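Local coordinates for protein lytic chitin monooxygenase (Enterococcus faecalis, PDB 4A02) that cleaves glycosidic bonds of crystalline alpha- and beta-chitin oxidatively in a copper-dependent reaction, releasing oxidized chitooligosaccharides and acting in synergy with a chitinase, at residues A[80-85]-A[122-127]; A[95-100]-A[110-115]. All coordinates share one frame; numbering follows the deposited sequence.

Contact 1. Residues A[80-85]-A[122-127]; sequences WNLTAQ and EVPNKV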
ATOM      1  N   TRP A  80      -9.543  -2.289   2.640  1.00  6.83           N
ATOM      2  CA  TRP A  80      -8.910  -1.648   3.783  1.00  6.82           C
ATOM      3  C   TRP A  80      -9.597  -2.076   5.080  1.00  6.67           C
ATOM      4  O   TRP A  80     -10.806  -2.301   5.113  1.00  7.83           O
ATOM      5  CB  TRP A  80      -8.935  -0.136   3.706  1.00  7.18           C
ATOM      6  CG  TRP A  80      -8.135   0.501   2.632  1.00  6.90           C
ATOM      7  CD1 TRP A  80      -8.399   0.527   1.294  1.00  7.81           C
ATOM      8  CD2 TRP A  80      -6.926   1.268   2.811  1.00  6.60           C
ATOM      9  NE1 TRP A  80      -7.429   1.246   0.625  1.00  8.01           N
ATOM     10  CE2 TRP A  80      -6.521   1.717   1.546  1.00  7.17           C
ATOM     11  CE3 TRP A  80      -6.155   1.604   3.936  1.00  6.81           C
ATOM     12  CZ2 TRP A  80      -5.384   2.502   1.373  1.00  8.20           C
ATOM     13  CZ3 TRP A  80      -5.030   2.370   3.772  1.00  7.40           C
ATOM     14  CH2 TRP A  80      -4.634   2.817   2.486  1.00  7.84           C
ATOM     15  N   ASN A  81      -8.819  -2.130   6.164  1.00  6.93           N
ATOM     16  CA  ASN A  81      -9.351  -2.222   7.502  1.00  7.51           C
ATOM     17  C   ASN A  81      -8.882  -0.984   8.257  1.00  8.02           C
ATOM     18  O   ASN A  81      -7.681  -0.699   8.295  1.00  8.69           O
ATOM     19  CB  ASN A  81      -8.903  -3.475   8.234  1.00  8.19           C
ATOM     20  CG  ASN A  81      -9.436  -4.790   7.740  1.00  8.64           C
ATOM     21  OD1 ASN A  81      -9.039  -5.862   8.271  1.00 10.38           O
ATOM     22  ND2 ASN A  81     -10.352  -4.801   6.779  1.00  8.58           N
ATOM     23  N   LEU A  82      -9.845  -0.245   8.810  1.00  9.12           N
ATOM     24  CA  LEU A  82      -9.559   1.028   9.464  1.00  9.31           C
ATOM     25  C   LEU A  82      -9.683   0.874  10.939  1.00 10.92           C
ATOM     26  O   LEU A  82     -10.723   0.375  11.399  1.00 13.55           O
ATOM     27  CB  LEU A  82     -10.515   2.104   8.933  1.00 10.07           C
ATOM     28  CG  LEU A  82     -10.626   2.193   7.429  1.00 10.24           C
ATOM     29  CD1 LEU A  82     -11.546   3.359   7.045  1.00 12.43           C
ATOM     30  CD2 LEU A  82      -9.265   2.361   6.752  1.00 10.98           C
ATOM     31  N   THR A  83      -8.653   1.315  11.634  1.00 13.30           N
ATOM     32  CA  THR A  83      -8.636   1.292  13.062  1.00 14.20           C
ATOM     33  C   THR A  83      -9.262   2.582  13.594  1.00 15.63           C
ATOM     34  O   THR A  83      -9.741   2.535  14.726  1.00 18.10           O
ATOM     35  CB  THR A  83      -7.224   1.124  13.655  1.00 17.00           C
ATOM     36  OG1 THR A  83      -6.331   2.149  13.184  1.00 18.23           O
ATOM     37  CG2 THR A  83      -6.643  -0.205  13.292  1.00 21.40           C
ATOM     38  N   ALA A  84      -9.215   3.716  12.837  1.00 13.93           N
ATOM     39  CA  ALA A  84      -9.909   4.915  13.211  1.00 16.36           C
ATOM     40  C   ALA A  84     -10.553   5.449  11.918  1.00 15.47           C
ATOM     41  O   ALA A  84      -9.822   5.800  10.997  1.00 18.31           O
ATOM     42  CB  ALA A  84      -8.944   5.887  13.864  1.00 18.32           C
ATOM     43  N   GLN A  85     -11.862   5.504  11.906  1.00 15.34           N
ATOM     44  CA  GLN A  85     -12.551   5.906  10.677  1.00 16.26           C
ATOM     45  C   GLN A  85     -12.481   7.461  10.630  1.00 18.17           C
ATOM     46  O   GLN A  85     -12.850   8.085  11.561  1.00 26.42           O
ATOM     47  CB  GLN A  85     -13.959   5.367  10.653  1.00 18.99           C
ATOM     48  CG  GLN A  85     -14.062   3.877  10.765  1.00 17.15           C
ATOM     49  CD  GLN A  85     -15.423   3.521  11.347  1.00 21.70           C
ATOM     50  OE1 GLN A  85     -15.490   3.337  12.574  1.00 31.83           O
ATOM     51  NE2 GLN A  85     -16.488   3.525  10.555  1.00 24.83           N
ATOM     52  N   GLU A 122     -16.885  11.621   3.214  1.00 20.03           N
ATOM     53  CA  GLU A 122     -17.722  10.786   4.059  1.00 22.21           C
ATOM     54  C   GLU A 122     -16.872   9.950   5.023  1.00 16.57           C
ATOM     55  O   GLU A 122     -15.676   9.658   4.774  1.00 15.97           O
ATOM     56  CB  GLU A 122     -18.470   9.827   3.186  1.00 28.77           C
ATOM     57  CG  GLU A 122     -19.204  10.459   2.014  1.00 48.16           C
ATOM     58  CD  GLU A 122     -19.682   9.256   1.169  1.00 62.88           C
ATOM     59  OE1 GLU A 122     -19.081   8.158   1.300  1.00 79.96           O
ATOM     60  OE2 GLU A 122     -20.661   9.467   0.423  1.00 81.83           O
ATOM     61  N   VAL A 123     -17.473   9.483   6.085  1.00 23.04           N
ATOM     62  CA  VAL A 123     -16.836   8.610   7.034  1.00 18.15           C
ATOM     63  C   VAL A 123     -17.034   7.154   6.584  1.00 17.33           C
ATOM     64  O   VAL A 123     -18.150   6.652   6.499  1.00 23.11           O
ATOM     65  CB  VAL A 123     -17.412   8.785   8.455  1.00 20.22           C
ATOM     66  CG1 VAL A 123     -16.714   7.821   9.424  1.00 24.89           C
ATOM     67  CG2 VAL A 123     -17.229  10.234   8.860  1.00 22.87           C
ATOM     68  N   PRO A 124     -15.983   6.481   6.257  1.00 16.17           N
ATOM     69  CA  PRO A 124     -16.124   5.115   5.742  1.00 15.95           C
ATOM     70  C   PRO A 124     -16.410   4.148   6.872  1.00 14.15           C
ATOM     71  O   PRO A 124     -16.155   4.478   8.046  1.00 16.64           O
ATOM     72  CB  PRO A 124     -14.732   4.814   5.119  1.00 18.64           C
ATOM     73  CG  PRO A 124     -13.833   5.760   5.837  1.00 27.08           C
ATOM     74  CD  PRO A 124     -14.622   6.948   6.296  1.00 18.23           C
ATOM     75  N   ASN A 125     -16.901   2.970   6.488  1.00 14.39           N
ATOM     76  CA  ASN A 125     -16.998   1.857   7.438  1.00 14.02           C
ATOM     77  C   ASN A 125     -15.593   1.381   7.830  1.00 12.00           C
ATOM     78  O   ASN A 125     -14.609   1.690   7.169  1.00 12.94           O
ATOM     79  CB  ASN A 125     -17.757   0.737   6.740  1.00 17.33           C
ATOM     80  CG  ASN A 125     -19.224   1.072   6.609  1.00 27.38           C
ATOM     81  OD1 ASN A 125     -19.836   1.848   7.333  1.00 28.32           O
ATOM     82  ND2 ASN A 125     -19.787   0.426   5.616  1.00 43.54           N
ATOM     83  N   LYS A 126     -15.511   0.535   8.842  1.00 11.94           N
ATOM     84  CA  LYS A 126     -14.253  -0.013   9.274  1.00 11.66           C
ATOM     85  C   LYS A 126     -13.662  -0.963   8.227  1.00 10.08           C
ATOM     86  O   LYS A 126     -12.466  -1.156   8.251  1.00 11.98           O
ATOM     87  CB  LYS A 126     -14.390  -0.764  10.599  1.00 19.84           C
ATOM     88  CG  LYS A 126     -14.634   0.173  11.789  1.00 35.87           C
ATOM     89  CD  LYS A 126     -14.644  -0.675  13.054  1.00 52.93           C
ATOM     90  CE  LYS A 126     -16.058  -1.085  13.464  1.00 64.08           C
ATOM     91  NZ  LYS A 126     -16.457  -0.835  14.890  1.00 71.90           N
ATOM     92  N   VAL A 127     -14.475  -1.564   7.398  1.00  9.61           N
ATOM     93  CA  VAL A 127     -14.046  -2.361   6.283  1.00  9.59           C
ATOM     94  C   VAL A 127     -14.474  -1.651   4.987  1.00 10.11           C
ATOM     95  O   VAL A 127     -15.662  -1.374   4.792  1.00 12.80           O
ATOM     96  CB  VAL A 127     -14.625  -3.788   6.329  1.00 11.29           C
ATOM     97  CG1 VAL A 127     -14.219  -4.576   5.120  1.00 14.15           C
ATOM     98  CG2 VAL A 127     -14.182  -4.463   7.579  1.00 13.10           C
TER
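Q85 NE2 donates to the main-chain oxygen of P124 at 2.7 Å, the shorter of the two hydrogen bonds that join 80-85 to 122-127. The donor lies in the carbonyl plane on a lone pair of P124 O, and that oxygen is close to the amide plane of Q85. The second bond is between backbones: L82 N reaches K126 O at 2.8 Å. The same oxygen takes a CA-H...O contact from N81 CA, and W80 O receives one from V127 CA at 3.4 Å, as expected beside the antiparallel, non-hydrogen-bonded pair N81-V127. N81 ND2 turns back to W80 O, standing above that carbonyl's plane, and the side chains of N81 and V127 lie side by side, with N81 ND2 3.9 Å from V127 CG2.

The K126 methylene CG packs against the carbonyl end of the Q85 amide, 3.4 Å from Q85 OE1. Deeper in, L82 directs CD1, anti to its CA (chi2 -177°), onto the pyrrolidine ring of P124, meeting CG at 3.5 Å; the two side chains cross at about a right angle. L82 also touches W148, and W80, hydrogen-bonded through NE1 to Y93 OH, meets the ring of W91.

The copper ligands H1 and H86 lie close by, H86 directly following Q85 and H1 pairing through its backbone with T83. A side-chain amide thus does the bonding where strand pairing has ended, tying the loop that leads into strand 127-134 to the chain just before a copper-binding histidine.

Contact 2. Residues A[95-100]-A[110-115]; sequences ITKNGW and NFDKIA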
ATOM      1  N   ILE A  95       0.654   1.275  -9.540  1.00  6.22           N
ATOM      2  CA  ILE A  95       1.298  -0.001  -9.634  1.00  5.98           C
ATOM      3  C   ILE A  95       2.590   0.143 -10.439  1.00  6.13           C
ATOM      4  O   ILE A  95       2.639   0.881 -11.442  1.00  6.98           O
ATOM      5  CB  ILE A  95       0.388  -1.102 -10.200  1.00  6.67           C
ATOM      6  CG1 ILE A  95       0.999  -2.484 -10.031  1.00  7.27           C
ATOM      7  CG2 ILE A  95      -0.003  -0.833 -11.639  1.00  8.17           C
ATOM      8  CD1 ILE A  95       0.050  -3.604 -10.398  1.00  8.39           C
ATOM      9  N   THR A  96       3.625  -0.572 -10.034  1.00  5.98           N
ATOM     10  CA  THR A  96       4.862  -0.605 -10.766  1.00  6.45           C
ATOM     11  C   THR A  96       4.646  -1.009 -12.214  1.00  6.36           C
ATOM     12  O   THR A  96       3.764  -1.813 -12.530  1.00  6.71           O
ATOM     13  CB  THR A  96       5.853  -1.606 -10.092  1.00  6.26           C
ATOM     14  OG1 THR A  96       5.164  -2.801  -9.746  1.00  6.20           O
ATOM     15  CG2 THR A  96       6.466  -1.033  -8.843  1.00  7.17           C
ATOM     16  N   LYS A  97       5.482  -0.464 -13.089  1.00  6.71           N
ATOM     17  CA  LYS A  97       5.580  -0.856 -14.486  1.00  6.65           C
ATOM     18  C   LYS A  97       6.340  -2.159 -14.612  1.00  6.43           C
ATOM     19  O   LYS A  97       7.289  -2.430 -13.869  1.00  6.61           O
ATOM     20  CB  LYS A  97       6.295   0.262 -15.268  1.00  7.63           C
ATOM     21  CG  LYS A  97       5.595   1.582 -15.186  1.00  9.65           C
ATOM     22  CD  LYS A  97       6.475   2.721 -15.660  1.00 14.12           C
ATOM     23  CE  LYS A  97       6.225   2.972 -16.993  1.00 21.33           C
ATOM     24  NZ  LYS A  97       5.201   3.976 -17.309  1.00 15.54           N
ATOM     25  N   ASN A  98       5.985  -2.957 -15.645  1.00  6.41           N
ATOM     26  CA  ASN A  98       6.836  -4.098 -15.964  1.00  6.72           C
ATOM     27  C   ASN A  98       8.265  -3.626 -16.154  1.00  6.61           C
ATOM     28  O   ASN A  98       8.525  -2.606 -16.806  1.00  7.25           O
ATOM     29  CB  ASN A  98       6.376  -4.800 -17.248  1.00  6.65           C
ATOM     30  CG  ASN A  98       5.183  -5.683 -17.101  1.00  7.21           C
ATOM     31  OD1 ASN A  98       4.816  -6.144 -15.991  1.00  8.05           O
ATOM     32  ND2 ASN A  98       4.578  -5.993 -18.220  1.00  8.59           N
ATOM     33  N   GLY A  99       9.207  -4.387 -15.602  1.00  7.18           N
ATOM     34  CA  GLY A  99      10.634  -4.086 -15.724  1.00  8.27           C
ATOM     35  C   GLY A  99      11.214  -3.250 -14.639  1.00  7.66           C
ATOM     36  O   GLY A  99      12.418  -2.998 -14.643  1.00  9.07           O
ATOM     37  N   TRP A 100      10.406  -2.793 -13.669  1.00  7.67           N
ATOM     38  CA  TRP A 100      10.925  -2.170 -12.494  1.00  7.31           C
ATOM     39  C   TRP A 100      11.909  -3.120 -11.805  1.00  7.06           C
ATOM     40  O   TRP A 100      11.822  -4.333 -11.919  1.00  8.31           O
ATOM     41  CB  TRP A 100       9.790  -1.736 -11.559  1.00  6.78           C
ATOM     42  CG  TRP A 100       9.177  -2.895 -10.798  1.00  6.22           C
ATOM     43  CD1 TRP A 100       8.316  -3.842 -11.276  1.00  6.15           C
ATOM     44  CD2 TRP A 100       9.421  -3.221  -9.419  1.00  5.90           C
ATOM     45  NE1 TRP A 100       8.026  -4.757 -10.296  1.00  6.29           N
ATOM     46  CE2 TRP A 100       8.667  -4.376  -9.138  1.00  5.88           C
ATOM     47  CE3 TRP A 100      10.184  -2.649  -8.402  1.00  6.57           C
ATOM     48  CZ2 TRP A 100       8.666  -4.966  -7.880  1.00  6.28           C
ATOM     49  CZ3 TRP A 100      10.172  -3.227  -7.147  1.00  6.48           C
ATOM     50  CH2 TRP A 100       9.412  -4.368  -6.904  1.00  6.80           C
ATOM     51  N   ASN A 110       8.566   4.939 -11.357  1.00  7.98           N
ATOM     52  CA  ASN A 110       8.483   3.596 -11.913  1.00  7.98           C
ATOM     53  C   ASN A 110       7.097   2.979 -11.809  1.00  7.71           C
ATOM     54  O   ASN A 110       6.955   1.779 -12.086  1.00  9.14           O
ATOM     55  CB  ASN A 110       9.511   2.703 -11.256  1.00  8.15           C
ATOM     56  CG  ASN A 110      10.913   3.146 -11.562  1.00  9.39           C
ATOM     57  OD1 ASN A 110      11.201   3.613 -12.646  1.00 10.57           O
ATOM     58  ND2 ASN A 110      11.796   3.021 -10.549  1.00 11.56           N
ATOM     59  N   PHE A 111       6.108   3.775 -11.435  1.00  7.94           N
ATOM     60  CA  PHE A 111       4.720   3.373 -11.260  1.00  7.63           C
ATOM     61  C   PHE A 111       3.830   4.122 -12.247  1.00  8.06           C
ATOM     62  O   PHE A 111       4.124   5.267 -12.604  1.00 10.26           O
ATOM     63  CB  PHE A 111       4.208   3.643  -9.861  1.00  7.73           C
ATOM     64  CG  PHE A 111       4.827   2.901  -8.710  1.00  7.09           C
ATOM     65  CD1 PHE A 111       6.134   3.033  -8.336  1.00  7.10           C
ATOM     66  CD2 PHE A 111       4.018   2.055  -7.934  1.00  7.03           C
ATOM     67  CE1 PHE A 111       6.649   2.401  -7.222  1.00  7.45           C
ATOM     68  CE2 PHE A 111       4.529   1.393  -6.824  1.00  7.09           C
ATOM     69  CZ  PHE A 111       5.856   1.566  -6.474  1.00  7.26           C
ATOM     70  N   ASP A 112       2.708   3.495 -12.573  1.00  7.88           N
ATOM     71  CA  ASP A 112       1.575   4.155 -13.216  1.00  8.22           C
ATOM     72  C   ASP A 112       0.471   4.325 -12.191  1.00  7.44           C
ATOM     73  O   ASP A 112       0.195   3.417 -11.403  1.00  8.33           O
ATOM     74  CB  ASP A 112       1.016   3.324 -14.374  1.00  8.85           C
ATOM     75  CG  ASP A 112       2.001   3.147 -15.550  1.00 10.03           C
ATOM     76  OD1 ASP A 112       2.786   4.073 -15.800  1.00 15.02           O
ATOM     77  OD2 ASP A 112       1.962   2.081 -16.175  1.00 10.45           O
ATOM     78  N   LYS A 113      -0.245   5.442 -12.271  1.00  7.94           N
ATOM     79  CA  LYS A 113      -1.463   5.619 -11.504  1.00  7.92           C
ATOM     80  C   LYS A 113      -2.609   4.882 -12.163  1.00  8.28           C
ATOM     81  O   LYS A 113      -2.794   5.028 -13.384  1.00 10.43           O
ATOM     82  CB  LYS A 113      -1.814   7.108 -11.330  1.00  9.40           C
ATOM     83  CG  LYS A 113      -2.912   7.299 -10.311  1.00  9.79           C
ATOM     84  CD  LYS A 113      -3.160   8.758  -9.995  1.00 11.25           C
ATOM     85  CE  LYS A 113      -3.987   8.895  -8.754  1.00 12.34           C
ATOM     86  NZ  LYS A 113      -4.494  10.242  -8.490  1.00 16.01           N
ATOM     87  N   ILE A 114      -3.325   4.075 -11.415  1.00  7.70           N
ATOM     88  CA  ILE A 114      -4.387   3.229 -11.967  1.00  7.94           C
ATOM     89  C   ILE A 114      -5.765   3.503 -11.406  1.00  8.61           C
ATOM     90  O   ILE A 114      -6.761   3.035 -12.041  1.00 10.15           O
ATOM     91  CB  ILE A 114      -4.025   1.728 -11.904  1.00  9.11           C
ATOM     92  CG1 ILE A 114      -3.827   1.237 -10.498  1.00  8.70           C
ATOM     93  CG2 ILE A 114      -2.830   1.467 -12.815  1.00  9.36           C
ATOM     94  CD1 ILE A 114      -3.727  -0.274 -10.383  1.00  9.82           C
ATOM     95  N   ALA A 115      -5.930   4.210 -10.323  1.00  8.36           N
ATOM     96  CA  ALA A 115      -7.259   4.563  -9.818  1.00  9.16           C
ATOM     97  C   ALA A 115      -7.184   5.767  -8.920  1.00  9.26           C
ATOM     98  O   ALA A 115      -6.199   5.971  -8.212  1.00  9.09           O
ATOM     99  CB  ALA A 115      -7.903   3.389  -9.055  1.00 10.05           C
TER
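T96 and F111 come unusually near, with CA atoms 4.0 Å apart in a non-hydrogen-bonded antiparallel pair whose side chains start out divergent but then lie side by side. T96 CG2, anti to its own carbonyl carbon, sits over one face of the F111 ring in a CH-pi contact, 3.7 Å from the centroid and 15° off the normal. The methyl also lies over a face of W100, offset toward the rim, so it is held between two aromatic rings. T96 OG1 turns to H142 ND1 and V143 N.

Regular pairing resumes on one side, where I95 and D112 exchange two backbone hydrogen bonds, I95 N to D112 O at 2.9 Å and D112 N to I95 O. On the other, K97 N donates almost straight to N110 O (171°). K97 bends at its last two torsions, and chi4 (92°) brings NZ to the syn lone pair of D112 OD1 at 2.8 Å; OD2 of the same carboxylate pairs with R138, and these two cations would favour its ionised form. I95 CG2 meets I114 CG2 at 3.8 Å.

Past K97 the chain reverses through a type II turn closed by W100 N on K97 O. Strand 111-120 carries a classic beta bulge, I114 and A115 both facing Y93. The pairing of strands 88-96 and 111-120 belongs to the mixed sheet of the AA10 lytic polysaccharide monooxygenase beta-sandwich.

The two contacts lie on opposite sides of the chain's centre, their centres 26 Å apart and their nearest atoms about 10 Å. Contact 1 joins the end of strand 74-82 to the loop leading into strand 127-134, at one end of the three-stranded sheet these strands form with 2-6; contact 2 pairs strands 88-96 and 111-120 of the larger mixed sheet. In sequence the order is 80-85, 95-100, 110-115, 122-127, so the antiparallel pair of contact 2 falls within the excursion that contact 1 brings back. The chain therefore leaves one sheet, builds two strands of the other and returns. Contact 1 lies beside the copper-binding histidines, whereas contact 2 is remote from them.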